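Local coordinates for protein ALKF (Bacillus cereus, PDB 3ZBO) that probably binds branched DNA such as Holliday junctions and is related to the HEAT-like repeat DNA glycosylases, its biological function being unknown, at residues 61-66 against 72-77; 113-118 against 135-140; 140-145 against 181-186. All coordinates share one frame; numbering follows the deposited sequence.

The three contacts follow one another along a mostly helical chain. Contact 1 joins helices 56-63 and 68-77 in the N-terminal half, contact 2 joins helices 115-124 and 128-144, and contact 3 joins helix 128-144 to helix 171-187. Contacts 2 and 3 share W140 and touch directly, with centres about 11 Å apart, so helix 128-144 packs against an earlier and a later helix. Contact 1 stands apart: its centre lies about 20 Å from that of contact 2 and about 26 Å from that of contact 3, on the opposite side of the chain's centre from the latter. Together they sample the helix-on-helix build expected of AlkD-like proteins.

Contact 1 of 3, residues 61-66 against 72-77; sequences ELYATG and YFAGII
L62 lays its side chain over the second helix, its CB against the methyl of A74 and its CD1 touching both F73 and I77. The backbones come close here, the CA atoms of L62 and A74 being 5.5 Å apart, a spacing made possible by the small alanine; L62 CB and A74 CB meet at 3.8 Å. The same A74 methyl lies 3.8 Å from the backbone N of Y63 and also reaches Y63 CB, at the edge of the tyrosine ring and near its plane. Farther out, L62 CD1 meets F73 CD2 at 3.8 Å, arriving at the rim of the phenyl ring in its plane and not over a face. It also touches I77 CD1 at 3.8 Å, where the two aliphatic chains cross at about a right angle. I77 has CG1 between its backbone N and carbonyl carbon (chi1 62°), and the extended chain beyond carries CD1 to the leucine.

A type I turn runs from Y63 to G66. The carbonyl oxygen of L62 accepts from both T65 N and T65 OG1, the hydroxyl at 2.7 Å and nearly in line with the C=O bond; T65 OG1 is also hydrogen-bonded to N67 N, and G66 follows with positive phi. Y63 turns its polar end elsewhere: its hydroxyl bonds to the carbonyl of W91, with whose ring it stacks. M13 of helix 9-19 also packs on L62, while I48 and I52 of helix 46-52 pack on F73, so the apolar cluster extends beyond this pair. The result is a tightly turned helical hairpin, helices 56-63 and 68-77 joined by a short link, as expected of the HEAT-like repeat architecture of the AlkD-related proteins.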
loop_
_atom_site.group_PDB
_atom_site.type_symbol
_atom_site.label_atom_id
_atom_site.label_comp_id
_atom_site.label_asym_id
_atom_site.label_seq_id
_atom_site.Cartn_x
_atom_site.Cartn_y
_atom_site.Cartn_z
ATOM N N GLU A 61 -16.544 -8.420 8.454
ATOM C CA GLU A 61 -17.102 -9.550 7.743
ATOM C C GLU A 61 -16.630 -9.647 6.279
ATOM O O GLU A 61 -16.403 -10.783 5.802
ATOM C CB GLU A 61 -18.643 -9.476 7.762
ATOM C CG GLU A 61 -19.214 -9.592 9.144
ATOM C CD GLU A 61 -20.744 -9.891 9.105
ATOM O OE1 GLU A 61 -21.260 -10.663 8.243
ATOM O OE2 GLU A 61 -21.429 -9.371 10.037
ATOM N N LEU A 62 -16.505 -8.498 5.650
ATOM C CA LEU A 62 -16.055 -8.475 4.239
ATOM C C LEU A 62 -14.601 -8.926 4.207
ATOM O O LEU A 62 -14.242 -9.747 3.301
ATOM C CB LEU A 62 -16.199 -7.076 3.654
ATOM C CG LEU A 62 -17.656 -6.694 3.491
ATOM C CD1 LEU A 62 -17.680 -5.243 3.146
ATOM C CD2 LEU A 62 -18.295 -7.487 2.380
ATOM N N TYR A 63 -13.779 -8.480 5.147
ATOM C CA TYR A 63 -12.333 -8.879 5.032
ATOM C C TYR A 63 -12.163 -10.384 5.248
ATOM O O TYR A 63 -11.316 -11.051 4.610
ATOM C CB TYR A 63 -11.544 -8.058 6.067
ATOM C CG TYR A 63 -10.079 -8.075 5.725
ATOM C CD1 TYR A 63 -9.545 -7.189 4.783
ATOM C CD2 TYR A 63 -9.233 -8.992 6.363
ATOM C CE1 TYR A 63 -8.159 -7.199 4.467
ATOM C CE2 TYR A 63 -7.881 -9.071 6.023
ATOM C CZ TYR A 63 -7.372 -8.159 5.070
ATOM O OH TYR A 63 -6.027 -8.219 4.773
ATOM N N ALA A 64 -13.045 -10.959 6.064
ATOM C CA ALA A 64 -12.985 -12.383 6.369
ATOM C C ALA A 64 -13.370 -13.269 5.250
ATOM O O ALA A 64 -13.218 -14.518 5.385
ATOM C CB ALA A 64 -13.900 -12.707 7.629
ATOM N N THR A 65 -13.988 -12.705 4.199
ATOM C CA THR A 65 -14.388 -13.536 3.033
ATOM C C THR A 65 -13.179 -14.184 2.366
ATOM O O THR A 65 -13.319 -15.230 1.713
ATOM C CB THR A 65 -15.133 -12.758 1.987
ATOM O OG1 THR A 65 -14.318 -11.758 1.452
ATOM C CG2 THR A 65 -16.446 -12.198 2.585
ATOM N N GLY A 66 -12.041 -13.502 2.434
ATOM C CA GLY A 66 -10.909 -13.913 1.595
ATOM C C GLY A 66 -11.113 -13.634 0.117
ATOM O O GLY A 66 -10.254 -14.079 -0.673
ATOM N N TYR A 72 -10.723 -5.426 -0.364
ATOM C CA TYR A 72 -10.447 -4.056 -0.755
ATOM C C TYR A 72 -11.548 -3.136 -0.281
ATOM O O TYR A 72 -11.253 -2.067 0.300
ATOM C CB TYR A 72 -10.212 -4.040 -2.312
ATOM C CG TYR A 72 -9.702 -2.664 -2.688
ATOM C CD1 TYR A 72 -10.597 -1.611 -2.884
ATOM C CD2 TYR A 72 -8.380 -2.445 -2.955
ATOM C CE1 TYR A 72 -10.071 -0.349 -3.226
ATOM C CE2 TYR A 72 -7.854 -1.170 -3.241
ATOM C CZ TYR A 72 -8.728 -0.142 -3.431
ATOM O OH TYR A 72 -8.209 1.129 -3.710
ATOM N N PHE A 73 -12.796 -3.511 -0.501
ATOM C CA PHE A 73 -13.867 -2.632 -0.123
ATOM C C PHE A 73 -13.926 -2.513 1.424
ATOM O O PHE A 73 -14.213 -1.435 1.954
ATOM C CB PHE A 73 -15.203 -3.202 -0.679
ATOM C CG PHE A 73 -16.331 -2.284 -0.490
ATOM C CD1 PHE A 73 -16.352 -1.115 -1.181
ATOM C CD2 PHE A 73 -17.330 -2.571 0.418
ATOM C CE1 PHE A 73 -17.389 -0.154 -0.961
ATOM C CE2 PHE A 73 -18.401 -1.621 0.595
ATOM C CZ PHE A 73 -18.385 -0.444 -0.097
ATOM N N ALA A 74 -13.632 -3.605 2.150
ATOM C CA ALA A 74 -13.614 -3.535 3.625
ATOM C C ALA A 74 -12.634 -2.443 4.051
ATOM O O ALA A 74 -12.887 -1.663 4.965
ATOM C CB ALA A 74 -13.142 -4.841 4.148
ATOM N N GLY A 75 -11.457 -2.352 3.367
ATOM C CA GLY A 75 -10.543 -1.234 3.755
ATOM C C GLY A 75 -11.182 0.143 3.556
ATOM O O GLY A 75 -10.926 1.011 4.389
ATOM N N ILE A 76 -11.952 0.371 2.484
ATOM C CA ILE A 76 -12.501 1.686 2.229
ATOM C C ILE A 76 -13.501 2.021 3.286
ATOM O O ILE A 76 -13.590 3.234 3.679
ATOM C CB ILE A 76 -13.134 1.664 0.873
ATOM C CG1 ILE A 76 -12.033 1.656 -0.216
ATOM C CG2 ILE A 76 -14.083 2.942 0.704
ATOM C CD1 ILE A 76 -12.644 1.103 -1.440
ATOM N N ILE A 77 -14.262 1.032 3.775
ATOM C CA ILE A 77 -15.307 1.332 4.780
ATOM C C ILE A 77 -14.891 1.133 6.243
ATOM O O ILE A 77 -15.702 1.178 7.190
ATOM C CB ILE A 77 -16.605 0.568 4.556
ATOM C CG1 ILE A 77 -16.425 -0.977 4.654
ATOM C CG2 ILE A 77 -17.175 0.957 3.183
ATOM C CD1 ILE A 77 -17.730 -1.786 4.820
#

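Contact 2 of 3, residues 113-118 against 135-140; sequences NIAQDV and WSCYCW
A115 and C137 make the apolar part of the contact: the alanine CB lies 4.0 Å from C137 SG. The thiol is set anti to its backbone N (chi1 -179°), which extends it from helix 128-144 to the start of helix 115-124. The CA atoms of A115 and C137 are 7.3 Å apart, close enough for these small side chains to meet.

Q116 and Y138 bridge the next step by van der Waals overlap. Their side chains cross at about a right angle, and the aliphatic part of the glutamine passes alongside the hydroxyl end of the tyrosine, Q116 CB approaching Y138 OH at 3.4 Å and Q116 CG approaching Y138 CZ at 3.8 Å. The amide and ring planes are inclined by 62°. These are successive antiparallel helices of the kind that build the HEAT-like array of the AlkD-like family.

The polar contribution centres on K154, whose NZ hydrogen-bonds both Q116 OE1 and Y138 OH; these two oxygens sit 3.3 Å apart, and the lysine charge probably polarises both. K154 NZ on OE1 and the A149 carbonyl on NE2 set the rotation of the glutamine amide. Y138 OH also bonds D120 OD1.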
loop_
_atom_site.group_PDB
_atom_site.type_symbol
_atom_site.label_atom_id
_atom_site.label_comp_id
_atom_site.label_asym_id
_atom_site.label_seq_id
_atom_site.Cartn_x
_atom_site.Cartn_y
_atom_site.Cartn_z
ATOM N N ASN A 113 -4.342 6.211 13.834
ATOM C CA ASN A 113 -3.515 6.992 14.723
ATOM C C ASN A 113 -2.320 6.260 15.224
ATOM O O ASN A 113 -1.611 6.790 16.059
ATOM C CB ASN A 113 -4.375 7.429 15.956
ATOM C CG ASN A 113 -5.544 8.332 15.572
ATOM O OD1 ASN A 113 -6.675 8.206 16.133
ATOM N ND2 ASN A 113 -5.309 9.230 14.651
ATOM N N ILE A 114 -2.013 5.051 14.715
ATOM C CA ILE A 114 -0.893 4.286 15.225
ATOM C C ILE A 114 -0.004 3.808 14.078
ATOM O O ILE A 114 0.742 2.853 14.167
ATOM C CB ILE A 114 -1.380 3.054 16.033
ATOM C CG1 ILE A 114 -2.418 2.236 15.236
ATOM C CG2 ILE A 114 -2.114 3.586 17.272
ATOM C CD1 ILE A 114 -2.757 0.924 15.878
ATOM N N ALA A 115 -0.026 4.562 12.967
ATOM C CA ALA A 115 0.588 4.129 11.712
ATOM C C ALA A 115 2.070 3.867 11.824
ATOM O O ALA A 115 2.571 2.779 11.446
ATOM C CB ALA A 115 0.280 5.134 10.603
ATOM N N GLN A 116 2.857 4.852 12.320
ATOM C CA GLN A 116 4.282 4.629 12.338
ATOM C C GLN A 116 4.682 3.525 13.321
ATOM O O GLN A 116 5.582 2.733 13.017
ATOM C CB GLN A 116 5.089 5.928 12.680
ATOM C CG GLN A 116 4.987 6.989 11.575
ATOM C CD GLN A 116 5.882 8.172 11.871
ATOM O OE1 GLN A 116 7.089 8.026 12.209
ATOM N NE2 GLN A 116 5.278 9.364 11.600
ATOM N N ASP A 117 4.005 3.434 14.470
ATOM C CA ASP A 117 4.421 2.403 15.435
ATOM C C ASP A 117 4.227 0.997 14.842
ATOM O O ASP A 117 5.096 0.118 14.921
ATOM C CB ASP A 117 3.587 2.556 16.668
ATOM C CG ASP A 117 4.044 3.748 17.517
ATOM O OD1 ASP A 117 5.199 4.262 17.297
ATOM O OD2 ASP A 117 3.246 4.147 18.386
ATOM N N VAL A 118 3.053 0.759 14.201
ATOM C CA VAL A 118 2.749 -0.528 13.633
ATOM C C VAL A 118 3.625 -0.769 12.374
ATOM O O VAL A 118 4.239 -1.832 12.235
ATOM C CB VAL A 118 1.301 -0.636 13.256
ATOM C CG1 VAL A 118 1.043 -2.010 12.556
ATOM C CG2 VAL A 118 0.433 -0.528 14.521
ATOM N N TRP A 135 6.642 -0.576 4.678
ATOM C CA TRP A 135 7.270 0.447 3.737
ATOM C C TRP A 135 6.177 1.139 2.991
ATOM O O TRP A 135 6.253 2.379 2.829
ATOM C CB TRP A 135 8.233 -0.257 2.801
ATOM C CG TRP A 135 9.489 -0.737 3.532
ATOM C CD1 TRP A 135 9.862 -2.007 3.847
ATOM C CD2 TRP A 135 10.595 0.119 3.941
ATOM N NE1 TRP A 135 11.090 -2.001 4.495
ATOM C CE2 TRP A 135 11.561 -0.711 4.535
ATOM C CE3 TRP A 135 10.842 1.513 3.840
ATOM C CZ2 TRP A 135 12.785 -0.229 5.048
ATOM C CZ3 TRP A 135 12.026 2.017 4.332
ATOM C CH2 TRP A 135 13.017 1.173 4.941
ATOM N N SER A 136 5.147 0.383 2.530
ATOM C CA SER A 136 4.057 1.026 1.777
ATOM C C SER A 136 3.335 2.083 2.659
ATOM O O SER A 136 3.043 3.156 2.156
ATOM C CB SER A 136 3.035 0.003 1.287
ATOM O OG SER A 136 3.663 -0.922 0.327
ATOM N N CYS A 137 3.077 1.719 3.903
ATOM C CA CYS A 137 2.373 2.677 4.782
ATOM C C CYS A 137 3.178 3.934 4.876
ATOM O O CYS A 137 2.527 5.017 4.817
ATOM C CB CYS A 137 2.274 1.980 6.116
ATOM S SG CYS A 137 1.388 3.039 7.338
ATOM N N TYR A 138 4.500 3.862 4.994
ATOM C CA TYR A 138 5.263 5.118 5.020
ATOM C C TYR A 138 5.055 5.932 3.748
ATOM O O TYR A 138 5.012 7.171 3.789
ATOM C CB TYR A 138 6.759 4.963 5.287
ATOM C CG TYR A 138 7.051 4.947 6.760
ATOM C CD1 TYR A 138 7.005 3.753 7.496
ATOM C CD2 TYR A 138 7.287 6.164 7.423
ATOM C CE1 TYR A 138 7.252 3.802 8.874
ATOM C CE2 TYR A 138 7.578 6.162 8.823
ATOM C CZ TYR A 138 7.531 5.014 9.481
ATOM O OH TYR A 138 7.798 5.082 10.836
ATOM N N CYS A 139 5.036 5.275 2.594
ATOM C CA CYS A 139 4.798 6.052 1.351
ATOM C C CYS A 139 3.455 6.762 1.436
ATOM O O CYS A 139 3.385 7.940 1.023
ATOM C CB CYS A 139 4.771 5.135 0.139
ATOM S SG CYS A 139 6.293 4.267 -0.159
ATOM N N TRP A 140 2.382 6.121 1.958
ATOM C CA TRP A 140 1.082 6.760 2.006
ATOM C C TRP A 140 1.097 7.850 3.044
ATOM O O TRP A 140 0.454 8.908 2.805
ATOM C CB TRP A 140 -0.038 5.731 2.343
ATOM C CG TRP A 140 0.081 4.492 1.461
ATOM C CD1 TRP A 140 -0.172 3.213 1.932
ATOM C CD2 TRP A 140 0.490 4.335 0.078
ATOM N NE1 TRP A 140 0.024 2.271 0.927
ATOM C CE2 TRP A 140 0.505 2.910 -0.182
ATOM C CE3 TRP A 140 0.977 5.228 -0.951
ATOM C CZ2 TRP A 140 0.808 2.382 -1.436
ATOM C CZ3 TRP A 140 1.303 4.718 -2.149
ATOM C CH2 TRP A 140 1.257 3.278 -2.414
#

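Contact 3 of 3, residues 140-145 against 181-186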
loop_
_atom_site.group_PDB
_atom_site.type_symbol
_atom_site.label_atom_id
_atom_site.label_comp_id
_atom_site.label_asym_id
_atom_site.label_seq_id
_atom_site.Cartn_x
_atom_site.Cartn_y
_atom_site.Cartn_z
ATOM N N TRP A 140 2.382 6.121 1.958
ATOM C CA TRP A 140 1.082 6.760 2.006
ATOM C C TRP A 140 1.097 7.850 3.044
ATOM O O TRP A 140 0.454 8.908 2.805
ATOM C CB TRP A 140 -0.038 5.731 2.343
ATOM C CG TRP A 140 0.081 4.492 1.461
ATOM C CD1 TRP A 140 -0.172 3.213 1.932
ATOM C CD2 TRP A 140 0.490 4.335 0.078
ATOM N NE1 TRP A 140 0.024 2.271 0.927
ATOM C CE2 TRP A 140 0.505 2.910 -0.182
ATOM C CE3 TRP A 140 0.977 5.228 -0.951
ATOM C CZ2 TRP A 140 0.808 2.382 -1.436
ATOM C CZ3 TRP A 140 1.303 4.718 -2.149
ATOM C CH2 TRP A 140 1.257 3.278 -2.414
ATOM N N LEU A 141 1.797 7.644 4.160
ATOM C CA LEU A 141 1.859 8.725 5.200
ATOM C C LEU A 141 2.596 9.943 4.653
ATOM O O LEU A 141 2.159 11.105 4.890
ATOM C CB LEU A 141 2.661 8.214 6.393
ATOM C CG LEU A 141 1.963 7.190 7.249
ATOM C CD1 LEU A 141 2.987 6.731 8.220
ATOM C CD2 LEU A 141 0.754 7.783 7.953
ATOM N N LEU A 142 3.662 9.744 3.895
ATOM C CA LEU A 142 4.443 10.938 3.379
ATOM C C LEU A 142 3.559 11.719 2.414
ATOM O O LEU A 142 3.805 12.925 2.231
ATOM C CB LEU A 142 5.652 10.409 2.683
ATOM C CG LEU A 142 6.701 9.934 3.633
ATOM C CD1 LEU A 142 7.775 9.074 2.921
ATOM C CD2 LEU A 142 7.368 11.082 4.492
ATOM N N GLY A 143 2.469 11.107 1.859
ATOM C CA GLY A 143 1.505 11.911 1.055
ATOM C C GLY A 143 0.299 12.478 1.777
ATOM O O GLY A 143 -0.424 13.358 1.214
ATOM N N ASN A 144 0.010 12.006 2.985
ATOM C CA ASN A 144 -1.149 12.527 3.702
ATOM C C ASN A 144 -0.777 13.135 5.056
ATOM O O ASN A 144 -1.650 13.357 5.891
ATOM C CB ASN A 144 -2.231 11.462 3.843
ATOM C CG ASN A 144 -3.585 12.062 4.195
ATOM O OD1 ASN A 144 -3.912 13.177 3.774
ATOM N ND2 ASN A 144 -4.363 11.330 4.945
ATOM N N ARG A 145 0.512 13.480 5.217
ATOM C CA ARG A 145 0.908 14.075 6.501
ATOM C C ARG A 145 1.858 15.197 6.193
ATOM O O ARG A 145 2.653 15.195 5.251
ATOM C CB ARG A 145 1.641 13.073 7.428
ATOM C CG ARG A 145 0.857 11.823 7.873
ATOM C CD ARG A 145 -0.262 12.031 8.802
ATOM N NE ARG A 145 -0.977 10.738 8.847
ATOM C CZ ARG A 145 -1.734 10.332 9.828
ATOM N NH1 ARG A 145 -1.936 11.127 10.901
ATOM N NH2 ARG A 145 -2.254 9.127 9.757
ATOM N N LEU A 181 11.793 5.168 -1.652
ATOM C CA LEU A 181 12.822 6.061 -2.233
ATOM C C LEU A 181 12.155 7.130 -3.082
ATOM O O LEU A 181 12.464 8.307 -2.948
ATOM C CB LEU A 181 13.813 5.312 -3.173
ATOM C CG LEU A 181 14.619 4.222 -2.491
ATOM C CD1 LEU A 181 15.642 3.836 -3.599
ATOM C CD2 LEU A 181 15.451 4.808 -1.218
ATOM N N ASN A 182 11.251 6.704 -3.978
ATOM C CA ASN A 182 10.586 7.700 -4.817
ATOM C C ASN A 182 9.778 8.669 -4.062
ATOM O O ASN A 182 9.825 9.847 -4.361
ATOM C CB ASN A 182 9.569 6.984 -5.711
ATOM C CG ASN A 182 10.094 6.500 -6.964
ATOM O OD1 ASN A 182 10.093 7.291 -7.957
ATOM N ND2 ASN A 182 10.208 5.190 -7.087
ATOM N N THR A 183 9.096 8.226 -3.016
ATOM C CA THR A 183 8.143 9.067 -2.282
ATOM C C THR A 183 8.920 10.035 -1.424
ATOM O O THR A 183 8.517 11.215 -1.320
ATOM C CB THR A 183 7.211 8.191 -1.426
ATOM O OG1 THR A 183 6.483 7.336 -2.315
ATOM C CG2 THR A 183 6.176 9.137 -0.751
ATOM N N VAL A 184 9.993 9.583 -0.756
ATOM C CA VAL A 184 10.824 10.540 0.069
ATOM C C VAL A 184 11.358 11.610 -0.899
ATOM O O VAL A 184 11.305 12.806 -0.594
ATOM C CB VAL A 184 11.984 9.828 0.800
ATOM C CG1 VAL A 184 12.903 10.927 1.447
ATOM C CG2 VAL A 184 11.393 8.892 1.917
ATOM N N ALA A 185 11.876 11.198 -2.064
ATOM C CA ALA A 185 12.503 12.237 -2.952
ATOM C C ALA A 185 11.535 13.292 -3.380
ATOM O O ALA A 185 11.982 14.451 -3.623
ATOM C CB ALA A 185 13.115 11.518 -4.114
ATOM N N ILE A 186 10.285 12.945 -3.612
ATOM C CA ILE A 186 9.303 13.904 -4.073
ATOM C C ILE A 186 8.495 14.518 -2.970
ATOM O O ILE A 186 8.200 15.738 -3.011
ATOM C CB ILE A 186 8.406 13.188 -5.131
ATOM C CG1 ILE A 186 9.217 12.785 -6.344
ATOM C CG2 ILE A 186 7.238 14.141 -5.522
ATOM C CD1 ILE A 186 10.095 13.907 -6.989
#
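Helix 128-144, near its C-terminal end, approaches helix 171-187 most closely at L142 and T183, whose CA atoms are 7.0 Å apart. L142 carries the contact from its side. Its CB meets the methyl of T183, with L142 CB and T183 CG2 separated by 3.7 Å, and farther along the branch L142 CD1 touches the same methyl at 4.0 Å. The threonine therefore presents its carbon and not its oxygen to the leucine: CG2 stands anti to the backbone N, whereas OG1, set anti to the carbonyl carbon (chi1 -62°), bonds back to the carbonyl of N179 one turn earlier. In this way the hydroxyl is satisfied within its own helix while the methyl provides an apolar surface to the neighbour.

V184 adds the second point of contact. Although V184 CB points away from helix 128-144, one branch still reaches it: V184 CG2 lies 3.8 Å from L142 CD1. The valine and leucine side chains run at a slant to each other, as do those of L142 and T183, and L142 CD1 touches methyls of two consecutive residues.

Other parts of the chain continue the packing. F150, in a loop, also lies on L142. K235 NZ hydrogen-bonds the carbonyl oxygens of L142 and R145. Helix 152-165, which comes between 128-144 and 171-187 in the chain, packs on V184 through I155 and L159. The contact is a side-by-side packing of alternate, roughly parallel helices, as in an alpha-helical solenoid, consistent with the HEAT-like fold of the AlkD relatives.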